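Local coordinates for probable E3 ubiquitin-protein ligase HERC1 (Homo sapiens, PDB 4QT6) that probably serves as an E3 ubiquitin ligase, represented here by its SPRY domain, a beta-sandwich module that in relatives often recognises partner proteins, at residues K25-L29 against R61-F67; Y39-F43 against Y137-M141; Y78-G83 against T94-F98. One frame throughout, in Å; residues are numbered along the deposited sequence.

Contact 1 of 3, residues K25-L29 against R61-F67; sequences KGYGL and RWPVHDF
The phenol of Y27 turns its edge to the ring of F67, and this T-shaped pair forms the middle of the contact. The planes meet at 64° with the centroids 5.0 Å apart, and Y27 CD2 comes over the F67 face, 3.5 Å from F67 CG. V64 approaches Y27 from the opposite direction, setting CG1 over a face of the phenol in a CH-pi contact, 4.2 Å from the Y27 centroid. Further out on the ring, Y27 OH meets the edge of the indole, 3.8 Å from W62 CZ3. L29 continues the apolar line: its CD2 methyl lies 3.8 Å from W62 CE3 and also touches R61 O. On the other flank, K25 O reaches the rim of the F67 ring near its plane, 3.6 Å from F67 CE2. Both rings use the same first torsion, with CG set between backbone N and carbonyl carbon (chi1 64° for Y27, 66° for F67), which points each toward the other segment; the two side chains cross at about a right angle. Replacing F67 by an alanine is likely to leave the Y27 edge without the face it packs on and open a gap beside K25 O. No hydrogen bond joins the two segments; M75 packs against Y27, V64 and F67 together, while D66 holds the loop's shape through bonds to T71, T72 and D74. The arrangement is that of a beta-sandwich whose inter-strand loop, following strand 55-60 and containing a cis peptide before P63, folds back over a strand of the same antiparallel sheet.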
loop_
_atom_site.group_PDB
_atom_site.type_symbol
_atom_site.label_atom_id
_atom_site.label_comp_id
_atom_site.label_asym_id
_atom_site.label_seq_id
_atom_site.Cartn_x
_atom_site.Cartn_y
_atom_site.Cartn_z
ATOM N N LYS A 25 -5.110 -7.163 12.848
ATOM C CA LYS A 25 -4.803 -6.222 11.764
ATOM C C LYS A 25 -3.342 -5.781 11.839
ATOM O O LYS A 25 -2.729 -5.738 12.913
ATOM C CB LYS A 25 -5.730 -5.017 11.828
ATOM C CG LYS A 25 -7.206 -5.371 11.694
ATOM C CD LYS A 25 -8.029 -4.106 11.615
ATOM C CE LYS A 25 -9.515 -4.356 11.755
ATOM N NZ LYS A 25 -10.220 -3.055 11.601
ATOM N N GLY A 26 -2.758 -5.433 10.688
ATOM C CA GLY A 26 -1.328 -5.144 10.687
ATOM C C GLY A 26 -0.870 -4.345 9.485
ATOM O O GLY A 26 -1.676 -4.027 8.613
ATOM N N TYR A 27 0.431 -4.056 9.446
ATOM C CA TYR A 27 1.026 -3.302 8.336
ATOM C C TYR A 27 2.496 -3.641 8.195
ATOM O O TYR A 27 3.128 -4.193 9.096
ATOM C CB TYR A 27 0.879 -1.786 8.548
ATOM C CG TYR A 27 1.630 -1.277 9.750
ATOM C CD1 TYR A 27 2.989 -1.026 9.687
ATOM C CD2 TYR A 27 0.996 -1.109 10.961
ATOM C CE1 TYR A 27 3.695 -0.625 10.800
ATOM C CE2 TYR A 27 1.680 -0.670 12.063
ATOM C CZ TYR A 27 3.026 -0.447 11.991
ATOM O OH TYR A 27 3.725 -0.010 13.094
ATOM N N GLY A 28 3.032 -3.262 7.050
ATOM C CA GLY A 28 4.465 -3.254 6.857
ATOM C C GLY A 28 4.885 -2.201 5.845
ATOM O O GLY A 28 4.231 -2.014 4.825
ATOM N N LEU A 29 5.980 -1.534 6.171
ATOM C CA LEU A 29 6.619 -0.540 5.316
ATOM C C LEU A 29 7.886 -1.060 4.665
ATOM O O LEU A 29 8.592 -1.915 5.219
ATOM C CB LEU A 29 6.980 0.721 6.109
ATOM C CG LEU A 29 5.849 1.730 6.372
ATOM C CD1 LEU A 29 4.654 1.145 7.121
ATOM C CD2 LEU A 29 6.447 2.902 7.135
ATOM N N ARG A 61 3.794 7.391 6.481
ATOM C CA ARG A 61 4.769 7.990 7.374
ATOM C C ARG A 61 5.344 6.961 8.316
ATOM O O ARG A 61 4.740 5.902 8.552
ATOM C CB ARG A 61 4.086 9.052 8.237
ATOM C CG ARG A 61 3.622 10.249 7.466
ATOM C CD ARG A 61 2.949 11.219 8.422
ATOM N NE ARG A 61 2.834 12.536 7.804
ATOM C CZ ARG A 61 1.739 13.049 7.255
ATOM N NH1 ARG A 61 0.566 12.411 7.230
ATOM N NH2 ARG A 61 1.818 14.263 6.752
ATOM N N TRP A 62 6.492 7.289 8.905
ATOM C CA TRP A 62 7.054 6.506 9.993
ATOM C C TRP A 62 7.505 7.471 11.092
ATOM O O TRP A 62 8.189 8.443 10.776
ATOM C CB TRP A 62 8.235 5.696 9.498
ATOM C CG TRP A 62 8.802 4.817 10.563
ATOM C CD1 TRP A 62 9.994 4.967 11.200
ATOM C CD2 TRP A 62 8.193 3.644 11.111
ATOM N NE1 TRP A 62 10.160 3.963 12.126
ATOM C CE2 TRP A 62 9.070 3.138 12.085
ATOM C CE3 TRP A 62 6.996 2.979 10.870
ATOM C CZ2 TRP A 62 8.783 1.997 12.818
ATOM C CZ3 TRP A 62 6.712 1.848 11.594
ATOM C CH2 TRP A 62 7.606 1.362 12.546
ATOM N N PRO A 63 7.150 7.234 12.365
ATOM C CA PRO A 63 6.382 6.097 12.869
ATOM C C PRO A 63 4.894 6.117 12.528
ATOM O O PRO A 63 4.358 7.134 12.113
ATOM C CB PRO A 63 6.552 6.225 14.396
ATOM C CG PRO A 63 6.745 7.677 14.612
ATOM C CD PRO A 63 7.590 8.126 13.454
ATOM N N VAL A 64 4.265 4.958 12.658
ATOM C CA VAL A 64 2.839 4.785 12.453
ATOM C C VAL A 64 2.156 4.885 13.818
ATOM O O VAL A 64 2.518 4.162 14.761
ATOM C CB VAL A 64 2.552 3.406 11.824
ATOM C CG1 VAL A 64 1.067 3.062 11.841
ATOM C CG2 VAL A 64 3.086 3.389 10.395
ATOM N N HIS A 65 1.191 5.793 13.929
ATOM C CA HIS A 65 0.349 5.883 15.134
ATOM C C HIS A 65 -1.070 5.375 14.918
ATOM O O HIS A 65 -1.708 4.904 15.861
ATOM C CB HIS A 65 0.304 7.329 15.613
ATOM C CG HIS A 65 1.639 7.854 16.030
ATOM N ND1 HIS A 65 2.276 8.880 15.370
ATOM C CD2 HIS A 65 2.478 7.467 17.018
ATOM C CE1 HIS A 65 3.445 9.113 15.939
ATOM N NE2 HIS A 65 3.588 8.270 16.944
ATOM N N ASP A 66 -1.574 5.496 13.695
ATOM C CA ASP A 66 -2.897 5.052 13.332
ATOM C C ASP A 66 -2.760 4.311 12.018
ATOM O O ASP A 66 -2.262 4.889 11.047
ATOM C CB ASP A 66 -3.817 6.272 13.167
ATOM C CG ASP A 66 -5.249 5.901 12.831
ATOM O OD1 ASP A 66 -5.554 4.714 12.596
ATOM O OD2 ASP A 66 -6.095 6.822 12.751
ATOM N N PHE A 67 -3.103 3.020 12.004
ATOM C CA PHE A 67 -3.150 2.252 10.761
ATOM C C PHE A 67 -4.526 1.713 10.411
ATOM O O PHE A 67 -4.643 0.857 9.569
ATOM C CB PHE A 67 -2.073 1.134 10.733
ATOM C CG PHE A 67 -2.266 0.018 11.743
ATOM C CD1 PHE A 67 -1.722 0.106 13.005
ATOM C CD2 PHE A 67 -2.863 -1.170 11.363
ATOM C CE1 PHE A 67 -1.851 -0.949 13.912
ATOM C CE2 PHE A 67 -3.004 -2.223 12.256
ATOM C CZ PHE A 67 -2.493 -2.112 13.529
#

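Contact 2 of 3, residues Y39-F43 against Y137-M141; sequences YQWKF and YPCVM. With ARF (formamide), chain D; ARF (formamide), chain F.
Between the two antiparallel sheets of the sandwich lies a hydrophobic core, and part of it is built here from W41 and F43 packing against P138 and V140. P138 lays its ring over the indole: CG stands 3.8 Å from the centroid of the six-membered ring of W41, 18° off the normal, a close CH-pi contact, while P138 CB lies 3.6 Å from W41 CZ2. F43 is held from both faces. V140 CG2 covers one in a second CH-pi contact, 3.6 Å from F43 CE1, and on the other side W41 NE1 stands 3.3 Å above the F43 ring plane. The phenyl also reaches the backbone opposite, with F43 CZ 3.3 Å from C139 O. W41 takes the torsion that places CG between its backbone N and carbonyl carbon (chi1 74°), which swings the indole across to meet both the proline and its neighbour F43. In the SPRY fold, strand 38-47 belongs to the seven-stranded sheet and strand 137-142 to the six-stranded one; the axes of these short segments approach to 9.3 Å and run nearly parallel, at 18°, so the strands meet through side chains without any hydrogen bond across. I153 and V151 of strand 150-154 extend the layer against P138 and V140, and V59 and V57 of strand 55-60 do so against W41 and F43. Toward the margin of the core Y39 brings its ring edge to P138 CG, a looser approach. Two formamide molecules of the crystal lie against its phenol: Y39 OH accepts a hydrogen bond from the nitrogen of one at 3.2 Å, and the oxygen of the other lies over the ring, 3.6 Å from Y39 CZ.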
loop_
_atom_site.group_PDB
_atom_site.type_symbol
_atom_site.label_atom_id
_atom_site.label_comp_id
_atom_site.label_asym_id
_atom_site.label_seq_id
_atom_site.Cartn_x
_atom_site.Cartn_y
_atom_site.Cartn_z
ATOM N N TYR A 39 9.076 8.698 -7.429
ATOM C CA TYR A 39 9.466 7.288 -7.408
ATOM C C TYR A 39 8.266 6.461 -7.787
ATOM O O TYR A 39 7.166 6.672 -7.282
ATOM C CB TYR A 39 9.945 6.870 -6.035
ATOM C CG TYR A 39 10.319 5.406 -5.911
ATOM C CD1 TYR A 39 11.327 4.855 -6.696
ATOM C CD2 TYR A 39 9.676 4.594 -4.992
ATOM C CE1 TYR A 39 11.689 3.534 -6.571
ATOM C CE2 TYR A 39 10.025 3.260 -4.859
ATOM C CZ TYR A 39 11.029 2.734 -5.656
ATOM O OH TYR A 39 11.406 1.412 -5.530
ATOM N N GLN A 40 8.501 5.512 -8.687
ATOM C CA GLN A 40 7.473 4.599 -9.170
ATOM C C GLN A 40 7.874 3.146 -8.814
ATOM O O GLN A 40 9.049 2.780 -8.910
ATOM C CB GLN A 40 7.362 4.789 -10.674
ATOM C CG GLN A 40 6.154 4.173 -11.320
ATOM C CD GLN A 40 6.056 4.509 -12.799
ATOM O OE1 GLN A 40 6.490 5.573 -13.241
ATOM N NE2 GLN A 40 5.521 3.587 -13.569
ATOM N N TRP A 41 6.901 2.340 -8.406
ATOM C CA TRP A 41 7.133 0.927 -8.117
ATOM C C TRP A 41 5.811 0.172 -8.284
ATOM O O TRP A 41 4.771 0.778 -8.587
ATOM C CB TRP A 41 7.719 0.723 -6.710
ATOM C CG TRP A 41 6.708 0.931 -5.650
ATOM C CD1 TRP A 41 6.040 -0.036 -4.968
ATOM C CD2 TRP A 41 6.237 2.186 -5.127
ATOM N NE1 TRP A 41 5.183 0.521 -4.083
ATOM C CE2 TRP A 41 5.292 1.883 -4.136
ATOM C CE3 TRP A 41 6.546 3.530 -5.388
ATOM C CZ2 TRP A 41 4.610 2.860 -3.411
ATOM C CZ3 TRP A 41 5.862 4.516 -4.683
ATOM C CH2 TRP A 41 4.901 4.171 -3.695
ATOM N N LYS A 42 5.840 -1.145 -8.082
ATOM C CA LYS A 42 4.631 -1.941 -8.146
ATOM C C LYS A 42 4.455 -2.820 -6.924
ATOM O O LYS A 42 5.411 -3.223 -6.294
ATOM C CB LYS A 42 4.615 -2.827 -9.402
ATOM C CG LYS A 42 4.624 -2.052 -10.695
ATOM C CD LYS A 42 4.574 -2.966 -11.889
ATOM C CE LYS A 42 4.475 -2.170 -13.171
ATOM N NZ LYS A 42 4.725 -3.041 -14.348
ATOM N N PHE A 43 3.195 -3.044 -6.562
ATOM C CA PHE A 43 2.838 -4.132 -5.665
ATOM C C PHE A 43 2.203 -5.231 -6.475
ATOM O O PHE A 43 1.435 -4.950 -7.397
ATOM C CB PHE A 43 1.863 -3.665 -4.599
ATOM C CG PHE A 43 2.480 -2.781 -3.547
ATOM C CD1 PHE A 43 3.450 -3.286 -2.698
ATOM C CD2 PHE A 43 2.042 -1.497 -3.357
ATOM C CE1 PHE A 43 4.007 -2.498 -1.711
ATOM C CE2 PHE A 43 2.587 -0.705 -2.349
ATOM C CZ PHE A 43 3.539 -1.218 -1.522
ATOM N N TYR A 137 7.076 6.066 2.839
ATOM C CA TYR A 137 7.527 4.710 2.522
ATOM C C TYR A 137 6.402 3.965 1.852
ATOM O O TYR A 137 5.281 3.986 2.328
ATOM C CB TYR A 137 7.896 3.930 3.786
ATOM C CG TYR A 137 8.977 4.549 4.607
ATOM C CD1 TYR A 137 8.704 5.637 5.457
ATOM C CD2 TYR A 137 10.267 4.067 4.558
ATOM C CE1 TYR A 137 9.711 6.219 6.200
ATOM C CE2 TYR A 137 11.274 4.659 5.307
ATOM C CZ TYR A 137 10.974 5.717 6.132
ATOM O OH TYR A 137 12.001 6.275 6.875
ATOM N N PRO A 138 6.697 3.247 0.763
ATOM C CA PRO A 138 5.738 2.234 0.287
ATOM C C PRO A 138 5.255 1.335 1.420
ATOM O O PRO A 138 6.043 0.979 2.306
ATOM C CB PRO A 138 6.550 1.448 -0.747
ATOM C CG PRO A 138 7.552 2.430 -1.242
ATOM C CD PRO A 138 7.924 3.282 -0.066
ATOM N N CYS A 139 3.967 1.017 1.435
ATOM C CA CYS A 139 3.385 0.199 2.509
ATOM C C CYS A 139 2.229 -0.641 2.072
ATOM O O CYS A 139 1.605 -0.394 1.062
ATOM C CB CYS A 139 2.917 1.058 3.678
ATOM S SG CYS A 139 1.448 2.038 3.369
ATOM N N VAL A 140 1.950 -1.632 2.904
ATOM C CA VAL A 140 0.820 -2.529 2.769
ATOM C C VAL A 140 0.195 -2.597 4.146
ATOM O O VAL A 140 0.911 -2.614 5.153
ATOM C CB VAL A 140 1.302 -3.922 2.312
ATOM C CG1 VAL A 140 0.170 -4.925 2.320
ATOM C CG2 VAL A 140 1.939 -3.823 0.936
HETATM N N MSE A 141 -1.136 -2.620 4.195
HETATM C CA MSE A 141 -1.870 -2.779 5.460
HETATM C C MSE A 141 -2.904 -3.861 5.260
HETATM O O MSE A 141 -3.478 -3.957 4.178
HETATM C CB MSE A 141 -2.495 -1.416 5.779
HETATM C CG MSE A 141 -3.180 -1.260 7.133
HETATM SE SE MSE A 141 -5.066 -1.857 7.129
HETATM C CE MSE A 141 -5.604 -1.492 5.276
HETATM N N ARF D . 13.732 6.170 -3.117
HETATM C C ARF D . 13.717 4.954 -3.667
HETATM O O ARF D . 13.208 4.028 -3.050
HETATM N N ARF F . 10.941 0.225 -2.575
HETATM C C ARF F . 11.209 -1.076 -2.784
HETATM O O ARF F . 11.468 -1.790 -1.819
#

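Contact 3 of 3, residues Y78-G83 against T94-F98; sequences YRAYSG and TLSSF. With ARF (formamide), chain B; ARF (formamide), chain C.
G83 adopts backbone angles of 76° and 4°, and lies so tightly against the opposite chain that a beta carbon there would collide with L95 O. Its CA instead makes a CA-H...O contact with L95 O at 3.3 Å. L95 N donates to G83 O at 2.8 Å, and a water bridges S82 O and L95 O. The turn is closed locally by G83 N bonding to R79 O, five residues forming an alpha-turn directly after strand 75-79. This places the end of one sheet of the SPRY sandwich against the loop that leads into strand 103-109 of the other. F98 N bonds to A80 O at 2.9 Å. The F98 ring then fits between two neighbours: A80 CA sits over its centre, 3.5 Å from the centroid, while its edge points at the Y78 face, with F98 CE1 3.6 Å from Y78 CE2. L95 CD1 covers the opposite face of Y78. Y78 extends its hydroxyl across to S96, its chi1 of 173° swinging the ring away from the backbone N, and Y78 OH donates to S96 O at 2.6 Å. Y78 OH also accepts a hydrogen bond from the nitrogen of a formamide, whose oxygen takes S96 N at 3.0 Å; the small amide is thus gripped by both segments. A second formamide lies over the Y81 ring and accepts a nearly straight bond from R79 NH2, whose guanidinium also reaches Y86 and Y143.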
loop_
_atom_site.group_PDB
_atom_site.type_symbol
_atom_site.label_atom_id
_atom_site.label_comp_id
_atom_site.label_asym_id
_atom_site.label_seq_id
_atom_site.Cartn_x
_atom_site.Cartn_y
_atom_site.Cartn_z
ATOM N N TYR A 78 -5.133 2.429 -0.705
ATOM C CA TYR A 78 -5.948 1.999 -1.834
ATOM C C TYR A 78 -6.368 0.554 -1.534
ATOM O O TYR A 78 -5.540 -0.353 -1.340
ATOM C CB TYR A 78 -5.123 2.171 -3.133
ATOM C CG TYR A 78 -5.658 1.664 -4.444
ATOM C CD1 TYR A 78 -7.018 1.663 -4.717
ATOM C CD2 TYR A 78 -4.780 1.292 -5.472
ATOM C CE1 TYR A 78 -7.490 1.200 -5.941
ATOM C CE2 TYR A 78 -5.246 0.847 -6.699
ATOM C CZ TYR A 78 -6.607 0.821 -6.934
ATOM O OH TYR A 78 -7.055 0.360 -8.164
ATOM N N ARG A 79 -7.682 0.360 -1.451
ATOM C CA ARG A 79 -8.279 -0.876 -0.927
ATOM C C ARG A 79 -8.639 -1.883 -2.028
ATOM O O ARG A 79 -9.385 -1.555 -2.977
ATOM C CB ARG A 79 -9.519 -0.488 -0.113
ATOM C CG ARG A 79 -10.287 -1.620 0.527
ATOM C CD ARG A 79 -11.414 -1.043 1.371
ATOM N NE ARG A 79 -12.363 -2.051 1.829
ATOM C CZ ARG A 79 -13.634 -1.802 2.156
ATOM N NH1 ARG A 79 -14.133 -0.561 2.069
ATOM N NH2 ARG A 79 -14.409 -2.802 2.562
ATOM N N ALA A 80 -8.129 -3.117 -1.890
ATOM C CA ALA A 80 -8.290 -4.142 -2.898
ATOM C C ALA A 80 -9.763 -4.454 -3.154
ATOM O O ALA A 80 -10.205 -4.507 -4.302
ATOM C CB ALA A 80 -7.557 -5.399 -2.477
ATOM N N TYR A 81 -10.504 -4.643 -2.073
ATOM C CA TYR A 81 -11.861 -5.197 -2.154
ATOM C C TYR A 81 -12.811 -4.339 -2.988
ATOM O O TYR A 81 -13.602 -4.876 -3.751
ATOM C CB TYR A 81 -12.432 -5.371 -0.751
ATOM C CG TYR A 81 -13.895 -5.749 -0.745
ATOM C CD1 TYR A 81 -14.286 -7.018 -1.111
ATOM C CD2 TYR A 81 -14.872 -4.823 -0.426
ATOM C CE1 TYR A 81 -15.624 -7.372 -1.135
ATOM C CE2 TYR A 81 -16.221 -5.168 -0.441
ATOM C CZ TYR A 81 -16.581 -6.453 -0.789
ATOM O OH TYR A 81 -17.918 -6.833 -0.816
ATOM N N SER A 82 -12.718 -3.027 -2.816
ATOM C CA SER A 82 -13.651 -2.060 -3.390
ATOM C C SER A 82 -13.044 -1.018 -4.330
ATOM O O SER A 82 -13.776 -0.263 -4.989
ATOM C CB SER A 82 -14.301 -1.314 -2.235
ATOM O OG SER A 82 -13.316 -0.662 -1.433
ATOM N N GLY A 83 -11.718 -0.899 -4.354
ATOM C CA GLY A 83 -11.097 0.202 -5.071
ATOM C C GLY A 83 -11.153 1.561 -4.369
ATOM O O GLY A 83 -10.676 2.549 -4.933
ATOM N N THR A 94 -13.215 6.607 -6.346
ATOM C CA THR A 94 -13.044 5.167 -6.235
ATOM C C THR A 94 -12.317 4.703 -7.491
ATOM O O THR A 94 -12.640 5.130 -8.603
ATOM C CB THR A 94 -14.421 4.484 -6.079
ATOM O OG1 THR A 94 -15.092 5.044 -4.943
ATOM C CG2 THR A 94 -14.298 2.987 -5.868
ATOM N N LEU A 95 -11.301 3.861 -7.326
ATOM C CA LEU A 95 -10.575 3.327 -8.461
ATOM C C LEU A 95 -10.964 1.866 -8.649
ATOM O O LEU A 95 -11.930 1.399 -8.037
ATOM C CB LEU A 95 -9.061 3.515 -8.256
ATOM C CG LEU A 95 -8.534 4.946 -8.099
ATOM C CD1 LEU A 95 -7.023 4.950 -7.853
ATOM C CD2 LEU A 95 -8.880 5.807 -9.310
ATOM N N SER A 96 -10.261 1.137 -9.509
ATOM C CA SER A 96 -10.612 -0.254 -9.728
ATOM C C SER A 96 -10.313 -1.085 -8.485
ATOM O O SER A 96 -9.357 -0.816 -7.766
ATOM C CB SER A 96 -9.845 -0.841 -10.914
ATOM O OG SER A 96 -10.156 -0.145 -12.121
ATOM N N SER A 97 -11.138 -2.092 -8.244
ATOM C CA SER A 97 -10.814 -3.114 -7.263
ATOM C C SER A 97 -9.642 -3.939 -7.793
ATOM O O SER A 97 -9.331 -3.901 -8.982
ATOM C CB SER A 97 -12.022 -4.018 -6.995
ATOM O OG SER A 97 -12.398 -4.717 -8.165
ATOM N N PHE A 98 -8.968 -4.659 -6.907
ATOM C CA PHE A 98 -7.903 -5.547 -7.339
ATOM C C PHE A 98 -7.802 -6.733 -6.399
ATOM O O PHE A 98 -8.391 -6.729 -5.311
ATOM C CB PHE A 98 -6.566 -4.799 -7.493
ATOM C CG PHE A 98 -6.107 -4.076 -6.245
ATOM C CD1 PHE A 98 -6.535 -2.786 -5.980
ATOM C CD2 PHE A 98 -5.225 -4.667 -5.356
ATOM C CE1 PHE A 98 -6.109 -2.100 -4.855
ATOM C CE2 PHE A 98 -4.793 -3.984 -4.225
ATOM C CZ PHE A 98 -5.237 -2.708 -3.964
HETATM N N ARF B . -13.652 -7.752 2.199
HETATM C C ARF B . -14.134 -6.544 2.480
HETATM O O ARF B . -13.384 -5.596 2.659
HETATM N N ARF C . -6.281 2.051 -10.386
HETATM C C ARF C . -7.038 2.477 -11.404
HETATM O O ARF C . -8.230 2.195 -11.428
HETATM O O HOH W 1 -14.290 -0.237 -8.057
#

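Of the segments in contact, 25-29 on strand 26-30 comes first; contact 1 closes over strands 38-47 and 55-60 and ties the loop after 55-60 to a strand of the same sheet. Contact 2 begins inside that span and does not close until 137-141, so contacts 1 and 2 cross along the chain; it joins the two sheets through the core. Contact 3 opens and closes between the halves of contact 2, with only ten residues between its own segments, and ties the end of 75-79 to the loop leading into 103-109. Contacts 1 and 2 touch, G28 N probably bonding to V140 O, whereas contacts 1 and 3 lie on opposite sides of the chain's centre.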